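Local coordinates for putative uncharacterized protein (Pseudomonas putida, PDB 4J25) that probably hydroxylates peptidyl proline as an iron- and 2-oxoglutarate-dependent prolyl-4-hydroxylase of the double-stranded beta-helix fold, at residues D113-R116 with L117-Q121. Sequence-based numbering, arbitrary orientation.
Sequences DQLR and LAINQ
The guanidinium of R116 carries L117 CD2 over one face, the methyl lying 3.9 Å from NH2, while D113 OD1 sits at its edge, in the plane of the group. N120 ND2 approaches obliquely, 4.0 Å from NH1, with the amide plane turned 73° from that of the guanidinium. The edge contact is a salt bridge in which R116 NH2 meets D113 OD1 on the syn side at 2.7 Å; a weak bond from R116 NE reaches the same oxygen. R116 runs extended through CG and CD, then bends at chi3 (59°), which swings the guanidinium back toward D113, one turn earlier in the helix. The second carboxylate oxygen, D113 OD2, lies 4.2 Å from L117 CD1, a loose contact.

R116 NH1 and N120 ND2 are both donors and cannot bond each other. Both side chains turn instead to L127 beyond the helix end, NH1 donating to its carbonyl oxygen and N120 OD1 accepting from its backbone N. On the inward flank, I119 CD1 packs 3.9 Å from L115 CG, and I119 CG1 lies against L115 O. Regular i to i+4 backbone bonds, from L117 N to D113 O through N120 N to R116 O, hold this part of the helix.

Away from the metal and N-oxalylglycine site, helix 103-123 packs here on helix 32-42 through L115, A118 and I119, and on F221 of strand 214-222, in the five-stranded antiparallel sheet of the double-stranded beta-helix, through L115 and R116. The i, i+3 salt bridge occupies the more exposed side. Since D113 OD1 receives two donors of R116 while NH1 is held by L127, the guanidinium is restrained in rotation, and the carboxylate probably offsets part of its positive charge.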
ATOM      1  N   ASP A 113       6.626   3.988   8.994  1.00 17.82           N
ATOM      2  CA  ASP A 113       6.601   4.110  10.441  1.00 18.87           C
ATOM      3  C   ASP A 113       6.144   5.505  10.826  1.00 17.58           C
ATOM      4  O   ASP A 113       5.407   5.671  11.789  1.00 16.68           O
ATOM      5  CB  ASP A 113       7.930   3.774  11.102  1.00 20.14           C
ATOM      6  CG  ASP A 113       7.818   3.719  12.616  1.00 22.00           C
ATOM      7  OD1 ASP A 113       7.172   2.791  13.134  1.00 24.21           O
ATOM      8  OD2 ASP A 113       8.351   4.606  13.303  1.00 25.15           O
ATOM      9  N   GLN A 114       6.554   6.511  10.069  1.00 16.25           N
ATOM     10  CA  GLN A 114       6.064   7.860  10.310  1.00 16.53           C
ATOM     11  C   GLN A 114       4.554   7.941  10.098  1.00 14.65           C
ATOM     12  O   GLN A 114       3.862   8.605  10.853  1.00 14.33           O
ATOM     13  CB  GLN A 114       6.730   8.851   9.373  1.00 19.24           C
ATOM     14  CG  GLN A 114       8.101   9.311   9.778  1.00 22.80           C
ATOM     15  CD  GLN A 114       8.614  10.354   8.813  1.00 26.64           C
ATOM     16  OE1 GLN A 114       8.800  10.065   7.644  1.00 28.36           O
ATOM     17  NE2 GLN A 114       8.810  11.577   9.287  1.00 29.71           N
ATOM     18  N   LEU A 115       4.072   7.316   9.032  1.00 13.84           N
ATOM     19  CA  LEU A 115       2.642   7.233   8.768  1.00 14.97           C
ATOM     20  C   LEU A 115       1.880   6.510   9.899  1.00 13.14           C
ATOM     21  O   LEU A 115       0.811   6.946  10.278  1.00 12.76           O
ATOM     22  CB  LEU A 115       2.389   6.553   7.412  1.00 15.66           C
ATOM     23  CG  LEU A 115       0.922   6.426   6.984  1.00 14.99           C
ATOM     24  CD1 LEU A 115       0.226   7.769   7.047  1.00 14.21           C
ATOM     25  CD2 LEU A 115       0.824   5.838   5.585  1.00 15.33           C
ATOM     26  N   ARG A 116       2.435   5.423  10.428  1.00 13.34           N
ATOM     27  CA  ARG A 116       1.886   4.754  11.612  1.00 14.27           C
ATOM     28  C   ARG A 116       1.656   5.693  12.796  1.00 15.23           C
ATOM     29  O   ARG A 116       0.556   5.724  13.380  1.00 13.42           O
ATOM     30  CB  ARG A 116       2.780   3.598  12.060  1.00 15.17           C
ATOM     31  CG  ARG A 116       2.120   2.731  13.151  1.00 14.68           C
ATOM     32  CD  ARG A 116       2.938   1.495  13.461  1.00 15.87           C
ATOM     33  NE  ARG A 116       4.273   1.853  13.919  1.00 16.15           N
ATOM     34  CZ  ARG A 116       4.580   2.224  15.160  1.00 18.16           C
ATOM     35  NH1 ARG A 116       3.656   2.280  16.105  1.00 15.68           N
ATOM     36  NH2 ARG A 116       5.838   2.544  15.455  1.00 20.87           N
ATOM     37  N   LEU A 117       2.678   6.467  13.133  1.00 14.89           N
ATOM     38  CA  LEU A 117       2.603   7.381  14.272  1.00 15.63           C
ATOM     39  C   LEU A 117       1.620   8.505  13.988  1.00 15.49           C
ATOM     40  O   LEU A 117       0.944   8.982  14.893  1.00 14.29           O
ATOM     41  CB  LEU A 117       3.975   7.968  14.614  1.00 19.66           C
ATOM     42  CG  LEU A 117       5.094   6.996  15.027  1.00 22.47           C
ATOM     43  CD1 LEU A 117       6.416   7.755  15.297  1.00 23.70           C
ATOM     44  CD2 LEU A 117       4.715   6.175  16.244  1.00 23.75           C
ATOM     45  N   ALA A 118       1.523   8.913  12.725  1.00 13.86           N
ATOM     46  CA  ALA A 118       0.609   9.981  12.360  1.00 14.61           C
ATOM     47  C   ALA A 118      -0.830   9.475  12.456  1.00 12.99           C
ATOM     48  O   ALA A 118      -1.712  10.177  12.940  1.00 16.11           O
ATOM     49  CB  ALA A 118       0.936  10.506  10.945  1.00 15.50           C
ATOM     50  N   ILE A 119      -1.063   8.249  12.010  1.00 12.64           N
ATOM     51  CA  ILE A 119      -2.379   7.629  12.099  1.00 13.61           C
ATOM     52  C   ILE A 119      -2.805   7.463  13.558  1.00 14.21           C
ATOM     53  O   ILE A 119      -3.942   7.790  13.927  1.00 13.94           O
ATOM     54  CB  ILE A 119      -2.422   6.295  11.374  1.00 14.06           C
ATOM     55  CG1 ILE A 119      -2.319   6.531   9.866  1.00 14.46           C
ATOM     56  CG2 ILE A 119      -3.723   5.573  11.714  1.00 16.07           C
ATOM     57  CD1 ILE A 119      -2.216   5.285   9.047  1.00 13.09           C
ATOM     58  N   ASN A 120      -1.887   7.008  14.405  1.00 13.77           N
ATOM     59  CA  ASN A 120      -2.212   6.821  15.809  1.00 14.07           C
ATOM     60  C   ASN A 120      -2.574   8.127  16.425  1.00 15.61           C
ATOM     61  O   ASN A 120      -3.487   8.201  17.231  1.00 13.44           O
ATOM     62  CB  ASN A 120      -1.054   6.212  16.605  1.00 13.90           C
ATOM     63  CG  ASN A 120      -0.928   4.736  16.390  1.00 14.73           C
ATOM     64  OD1 ASN A 120      -1.825   4.100  15.827  1.00 13.38           O
ATOM     65  ND2 ASN A 120       0.191   4.170  16.826  1.00 16.29           N
ATOM     66  N   GLN A 121      -1.829   9.157  16.059  1.00 15.16           N
ATOM     67  CA  GLN A 121      -2.024  10.461  16.632  1.00 20.32           C
ATOM     68  C   GLN A 121      -3.418  11.019  16.271  1.00 21.87           C
ATOM     69  O   GLN A 121      -4.143  11.509  17.145  1.00 20.84           O
ATOM     70  CB  GLN A 121      -0.906  11.369  16.151  1.00 22.09           C
ATOM     71  CG  GLN A 121      -0.855  12.723  16.757  1.00 26.63           C
ATOM     72  CD  GLN A 121       0.428  13.451  16.361  1.00 32.47           C
ATOM     73  OE1 GLN A 121       1.469  12.826  16.122  1.00 34.66           O
ATOM     74  NE2 GLN A 121       0.357  14.772  16.281  1.00 34.25           N
TER